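Local coordinates for protein-L-isoaspartate(D-aspartate) O-methyltransferase (Sulfolobus tokodaii, PDB 1VBF) that probably transfers a methyl group from S-adenosyl-L-methionine to L-isoaspartyl residues of damaged proteins, as a step in their repair or degradation, at residues L127-E130 / E131-P134; L147-K150 / P151-L155. All coordinates share one frame; numbering follows the deposited sequence.

Contact 1: residues L127-E130 / E131-P134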
ATOM      1  N   LEU B 127       3.062  15.728 -31.426  1.00 34.29           N
ATOM      2  CA  LEU B 127       2.818  15.704 -32.858  1.00 36.86           C
ATOM      3  C   LEU B 127       4.145  15.682 -33.602  1.00 37.89           C
ATOM      4  O   LEU B 127       4.190  15.481 -34.822  1.00 37.93           O
ATOM      5  CB  LEU B 127       2.029  16.944 -33.273  1.00 37.19           C
ATOM      6  CG  LEU B 127       0.718  17.087 -32.497  1.00 40.16           C
ATOM      7  CD1 LEU B 127       0.079  18.439 -32.762  1.00 37.94           C
ATOM      8  CD2 LEU B 127      -0.212  15.938 -32.880  1.00 38.81           C
ATOM      9  N   GLY B 128       5.231  15.861 -32.862  1.00 38.10           N
ATOM     10  CA  GLY B 128       6.520  15.907 -33.512  1.00 37.93           C
ATOM     11  C   GLY B 128       6.455  17.143 -34.377  1.00 37.87           C
ATOM     12  O   GLY B 128       5.895  18.147 -33.943  1.00 36.77           O
ATOM     13  N   TYR B 129       7.005  17.074 -35.587  1.00 39.61           N
ATOM     14  CA  TYR B 129       6.991  18.204 -36.515  1.00 40.58           C
ATOM     15  C   TYR B 129       7.087  17.734 -37.962  1.00 42.31           C
ATOM     16  O   TYR B 129       8.161  17.603 -38.538  1.00 39.13           O
ATOM     17  CB  TYR B 129       8.130  19.178 -36.226  1.00 38.83           C
ATOM     18  CG  TYR B 129       7.877  20.538 -36.824  1.00 38.90           C
ATOM     19  CD1 TYR B 129       6.794  21.309 -36.405  1.00 38.13           C
ATOM     20  CD2 TYR B 129       8.692  21.046 -37.840  1.00 39.33           C
ATOM     21  CE1 TYR B 129       6.526  22.538 -36.975  1.00 38.17           C
ATOM     22  CE2 TYR B 129       8.428  22.286 -38.420  1.00 37.89           C
ATOM     23  CZ  TYR B 129       7.342  23.024 -37.983  1.00 37.74           C
ATOM     24  OH  TYR B 129       7.054  24.229 -38.564  1.00 38.13           O
ATOM     25  N   GLU B 130       5.902  17.494 -38.511  1.00 46.54           N
ATOM     26  CA  GLU B 130       5.677  17.010 -39.871  1.00 49.16           C
ATOM     27  C   GLU B 130       6.505  17.695 -40.933  1.00 49.82           C
ATOM     28  O   GLU B 130       7.205  17.075 -41.703  1.00 50.05           O
ATOM     29  CB  GLU B 130       4.200  17.199 -40.260  1.00 52.12           C
ATOM     30  CG  GLU B 130       3.380  15.926 -40.367  1.00 59.52           C
ATOM     31  CD  GLU B 130       4.047  14.888 -41.239  1.00 64.11           C
ATOM     32  OE1 GLU B 130       4.294  15.190 -42.432  1.00 65.77           O
ATOM     33  OE2 GLU B 130       4.320  13.772 -40.729  1.00 67.21           O
ATOM     34  N   GLU B 131       6.365  19.009 -40.952  1.00 50.83           N
ATOM     35  CA  GLU B 131       6.954  19.925 -41.926  1.00 51.22           C
ATOM     36  C   GLU B 131       8.437  19.892 -42.268  1.00 50.62           C
ATOM     37  O   GLU B 131       8.803  20.373 -43.334  1.00 52.09           O
ATOM     38  CB  GLU B 131       6.509  21.329 -41.565  1.00 54.00           C
ATOM     39  CG  GLU B 131       5.695  21.363 -40.253  1.00 61.17           C
ATOM     40  CD  GLU B 131       4.247  21.786 -40.442  1.00 63.94           C
ATOM     41  OE1 GLU B 131       4.019  22.807 -41.140  1.00 67.11           O
ATOM     42  OE2 GLU B 131       3.348  21.105 -39.895  1.00 66.75           O
ATOM     43  N   GLU B 132       9.306  19.366 -41.403  1.00 48.81           N
ATOM     44  CA  GLU B 132      10.733  19.198 -41.745  1.00 47.48           C
ATOM     45  C   GLU B 132      10.936  17.700 -41.587  1.00 48.16           C
ATOM     46  O   GLU B 132      11.994  17.210 -41.196  1.00 49.00           O
ATOM     47  CB  GLU B 132      11.631  19.971 -40.796  1.00 46.38           C
ATOM     48  CG  GLU B 132      11.493  21.476 -40.864  1.00 47.35           C
ATOM     49  CD  GLU B 132      12.014  22.104 -42.161  1.00 48.39           C
ATOM     50  OE1 GLU B 132      13.189  21.863 -42.535  1.00 45.95           O
ATOM     51  OE2 GLU B 132      11.231  22.844 -42.802  1.00 50.88           O
ATOM     52  N   LYS B 133       9.859  17.018 -41.961  1.00 49.45           N
ATOM     53  CA  LYS B 133       9.646  15.594 -41.856  1.00 49.22           C
ATOM     54  C   LYS B 133      10.732  14.596 -41.693  1.00 47.81           C
ATOM     55  O   LYS B 133      10.892  14.085 -40.594  1.00 52.38           O
ATOM     56  CB  LYS B 133       8.747  15.069 -42.980  1.00 50.90           C
ATOM     57  CG  LYS B 133       8.014  13.803 -42.552  1.00 52.46           C
ATOM     58  CD  LYS B 133       7.087  13.272 -43.634  1.00 57.04           C
ATOM     59  CE  LYS B 133       7.854  12.361 -44.588  1.00 60.51           C
ATOM     60  NZ  LYS B 133       8.516  11.199 -43.891  1.00 63.38           N
ATOM     61  N   PRO B 134      11.504  14.291 -42.741  1.00 43.78           N
ATOM     62  CA  PRO B 134      12.528  13.261 -42.501  1.00 41.29           C
ATOM     63  C   PRO B 134      13.581  13.610 -41.467  1.00 39.85           C
ATOM     64  O   PRO B 134      14.380  14.517 -41.686  1.00 41.28           O
ATOM     65  CB  PRO B 134      13.124  13.025 -43.892  1.00 39.95           C
ATOM     66  CG  PRO B 134      12.214  13.815 -44.837  1.00 40.38           C
ATOM     67  CD  PRO B 134      11.734  14.964 -44.018  1.00 39.70           C
TER
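Y129 and E131 meet because the tyrosine's first torsion (chi1 -161°) sets CG opposite the backbone N and beside the carbonyl carbon, while the first torsion of E131, with CG almost eclipsing its backbone N, carries that CG onto the ring; the bend at chi2 then turns the carboxylate. The E131 methylene comes down on one face, 3.5 Å from the ring centroid and 20° off the normal, which makes a CH-pi contact. It is displaced toward the rim at the hydroxyl end: E131 CG is 3.3 Å from Y129 CZ and 3.4 Å from Y129 CE2. The two side chains run across each other at roughly a right angle, and the carboxylate of E131 is tilted 32° from the ring plane. E132 CG comes within 4.0 Å of Y129 CE2; the E132 carboxylate forms a salt bridge with K73.

On the far part of the turn, E130 and K133 lie alongside each other and point the same way. The contact is made by a carboxylate oxygen against methylene, with E130 OE1 3.6 Å from K133 CD; the charged ends stay apart, E130 OE2 being 5.9 Å from K133 NZ. The backbone bond from K133 N to E130 O is weak and doubtful, since that oxygen is poorly placed in the model.

Further in, the Y129 side chain touches K119, I121 and V96, and the backbone O of Y129 takes a hydrogen bond from Y135 OH. The whole is a surface turn with a short 3-10 element, linking strands 118-122 and 135-140 of the Rossmann-like methyltransferase sheet.

Contact 2: residues L147-K150 / P151-L155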
ATOM      1  N   LEU B 147       4.989   4.458 -27.203  1.00 34.82           N
ATOM      2  CA  LEU B 147       5.886   4.928 -28.231  1.00 33.89           C
ATOM      3  C   LEU B 147       5.181   6.098 -28.923  1.00 33.32           C
ATOM      4  O   LEU B 147       4.038   5.975 -29.357  1.00 32.38           O
ATOM      5  CB  LEU B 147       6.112   3.805 -29.232  1.00 35.60           C
ATOM      6  CG  LEU B 147       7.447   3.675 -29.955  1.00 37.24           C
ATOM      7  CD1 LEU B 147       7.207   2.918 -31.262  1.00 38.50           C
ATOM      8  CD2 LEU B 147       8.029   5.033 -30.246  1.00 39.86           C
ATOM      9  N   LEU B 148       5.854   7.239 -29.004  1.00 33.48           N
ATOM     10  CA  LEU B 148       5.277   8.398 -29.653  1.00 33.81           C
ATOM     11  C   LEU B 148       5.236   8.130 -31.145  1.00 35.64           C
ATOM     12  O   LEU B 148       6.252   8.026 -31.812  1.00 35.28           O
ATOM     13  CB  LEU B 148       6.095   9.642 -29.345  1.00 32.71           C
ATOM     14  CG  LEU B 148       5.954  10.085 -27.897  1.00 30.83           C
ATOM     15  CD1 LEU B 148       7.010  11.108 -27.577  1.00 30.54           C
ATOM     16  CD2 LEU B 148       4.579  10.643 -27.683  1.00 28.71           C
ATOM     17  N   CYS B 149       4.021   8.021 -31.642  1.00 38.17           N
ATOM     18  CA  CYS B 149       3.709   7.733 -33.021  1.00 40.73           C
ATOM     19  C   CYS B 149       4.137   8.757 -34.082  1.00 39.11           C
ATOM     20  O   CYS B 149       4.737   8.383 -35.083  1.00 39.22           O
ATOM     21  CB  CYS B 149       2.218   7.493 -33.038  1.00 47.15           C
ATOM     22  SG  CYS B 149       1.266   7.340 -34.575  1.00 59.02           S
ATOM     23  N   LYS B 150       3.837  10.034 -33.890  1.00 36.98           N
ATOM     24  CA  LYS B 150       4.231  11.031 -34.885  1.00 36.54           C
ATOM     25  C   LYS B 150       5.757  11.094 -35.056  1.00 37.01           C
ATOM     26  O   LYS B 150       6.270  10.994 -36.173  1.00 36.62           O
ATOM     27  CB  LYS B 150       3.690  12.420 -34.518  1.00 34.55           C
ATOM     28  CG  LYS B 150       2.201  12.508 -34.532  1.00 31.69           C
ATOM     29  CD  LYS B 150       1.645  12.053 -35.862  1.00 33.51           C
ATOM     30  CE  LYS B 150       0.139  12.222 -35.890  1.00 34.96           C
ATOM     31  NZ  LYS B 150      -0.467  11.921 -37.213  1.00 36.64           N
ATOM     32  N   PRO B 151       6.504  11.274 -33.951  1.00 36.84           N
ATOM     33  CA  PRO B 151       7.967  11.327 -34.076  1.00 36.83           C
ATOM     34  C   PRO B 151       8.460  10.080 -34.813  1.00 37.63           C
ATOM     35  O   PRO B 151       9.193  10.169 -35.793  1.00 37.62           O
ATOM     36  CB  PRO B 151       8.434  11.350 -32.630  1.00 36.77           C
ATOM     37  CG  PRO B 151       7.309  12.064 -31.930  1.00 37.63           C
ATOM     38  CD  PRO B 151       6.083  11.449 -32.552  1.00 35.38           C
ATOM     39  N   TYR B 152       8.032   8.913 -34.341  1.00 37.43           N
ATOM     40  CA  TYR B 152       8.419   7.672 -34.977  1.00 38.46           C
ATOM     41  C   TYR B 152       8.117   7.673 -36.481  1.00 41.19           C
ATOM     42  O   TYR B 152       8.927   7.177 -37.274  1.00 42.20           O
ATOM     43  CB  TYR B 152       7.713   6.480 -34.326  1.00 36.34           C
ATOM     44  CG  TYR B 152       8.195   5.147 -34.862  1.00 34.04           C
ATOM     45  CD1 TYR B 152       9.367   4.569 -34.391  1.00 33.71           C
ATOM     46  CD2 TYR B 152       7.518   4.510 -35.898  1.00 33.46           C
ATOM     47  CE1 TYR B 152       9.860   3.389 -34.949  1.00 35.71           C
ATOM     48  CE2 TYR B 152       7.996   3.338 -36.461  1.00 33.78           C
ATOM     49  CZ  TYR B 152       9.167   2.776 -35.995  1.00 35.46           C
ATOM     50  OH  TYR B 152       9.648   1.620 -36.593  1.00 34.80           O
ATOM     51  N   GLU B 153       6.965   8.209 -36.884  1.00 42.49           N
ATOM     52  CA  GLU B 153       6.638   8.219 -38.312  1.00 45.23           C
ATOM     53  C   GLU B 153       7.579   9.171 -39.036  1.00 44.41           C
ATOM     54  O   GLU B 153       8.019   8.903 -40.152  1.00 45.29           O
ATOM     55  CB  GLU B 153       5.197   8.678 -38.567  1.00 49.05           C
ATOM     56  CG  GLU B 153       4.132   7.928 -37.795  1.00 56.12           C
ATOM     57  CD  GLU B 153       2.728   8.481 -38.037  1.00 59.89           C
ATOM     58  OE1 GLU B 153       2.535   9.726 -37.979  1.00 60.05           O
ATOM     59  OE2 GLU B 153       1.816   7.652 -38.274  1.00 61.98           O
ATOM     60  N   GLN B 154       7.883  10.289 -38.391  1.00 42.35           N
ATOM     61  CA  GLN B 154       8.765  11.281 -38.967  1.00 42.36           C
ATOM     62  C   GLN B 154      10.251  10.830 -39.055  1.00 42.55           C
ATOM     63  O   GLN B 154      11.051  11.412 -39.784  1.00 42.48           O
ATOM     64  CB  GLN B 154       8.594  12.577 -38.172  1.00 41.72           C
ATOM     65  CG  GLN B 154       7.252  13.257 -38.438  1.00 40.29           C
ATOM     66  CD  GLN B 154       6.819  14.205 -37.335  1.00 40.82           C
ATOM     67  OE1 GLN B 154       7.630  14.910 -36.745  1.00 41.71           O
ATOM     68  NE2 GLN B 154       5.527  14.234 -37.063  1.00 41.19           N
ATOM     69  N   LEU B 155      10.616   9.780 -38.334  1.00 43.19           N
ATOM     70  CA  LEU B 155      11.983   9.257 -38.374  1.00 44.27           C
ATOM     71  C   LEU B 155      12.328   8.678 -39.743  1.00 45.55           C
ATOM     72  O   LEU B 155      11.459   8.181 -40.448  1.00 45.55           O
ATOM     73  CB  LEU B 155      12.156   8.128 -37.359  1.00 42.41           C
ATOM     74  CG  LEU B 155      12.997   8.391 -36.126  1.00 41.52           C
ATOM     75  CD1 LEU B 155      13.279   7.076 -35.431  1.00 41.79           C
ATOM     76  CD2 LEU B 155      14.285   9.052 -36.534  1.00 42.02           C
TER
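K150 and E153, one helical turn apart, run side by side in the same direction. Contact is made by the lysine's aliphatic part, K150 CD standing 3.3 Å from E153 OE1, and the ionic pairing within the chain is long, with K150 NZ 3.8 Å from that same E153 OE1. K150 starts with CG opposite the carbonyl carbon (chi1 -65°) and bends at chi2, which draws its chain alongside the glutamate. Next to this pair C149 SG approaches the other carboxylate oxygen, E153 OE2, at 3.8 Å.

At the start of the helix L148 takes the N-cap position, and its CB packs 3.7 Å from P151 CD; P151 sits in the first turn, where a missing N-H costs the helix no bond. L147, one residue earlier, reaches forward so that its CD1 lies over a face of the Y152 ring, 4.1 Å from Y152 CD1.

Behind these side chains is the helix backbone itself. Y152 N bonds to L148 O at 3.2 Å, and Q154 N bonds to K150 O at 2.8 Å. Farther out is the second subunit: C149 forms a disulfide with C149 of that chain, and K150 and E153 exchange salt bridges with E153 and K150 of the same neighbour, so salt bridges and disulfide belong to the same subunit interface.

Toward the sheet, L148 touches V140 of strand 135-140 and L163 of strand 159-165, and P151 touches V138 and M161 of the same two strands, while Y152 OH reaches the carbonyl of G180, beyond strand 171-177.

In the fold
Coming from the N terminus, the chain leaves strand 118-122, makes the turn of contact 1 and enters strand 135-140; it then forms the helix of contact 2 and crosses over to strand 159-165. The contacts follow in series, neither enclosing the other, with centres about 9 Å apart. They are joined directly by the amide of Q154, which probably hydrogen-bonds through OE1 to Y129 N (2.5 Å) and through NE2 to L127 O (2.9 Å). That amide ties the loop before strand 135-140 to the helix after it. Contact 1 remains on the surface, whereas contact 2 is buried, partly against the second subunit.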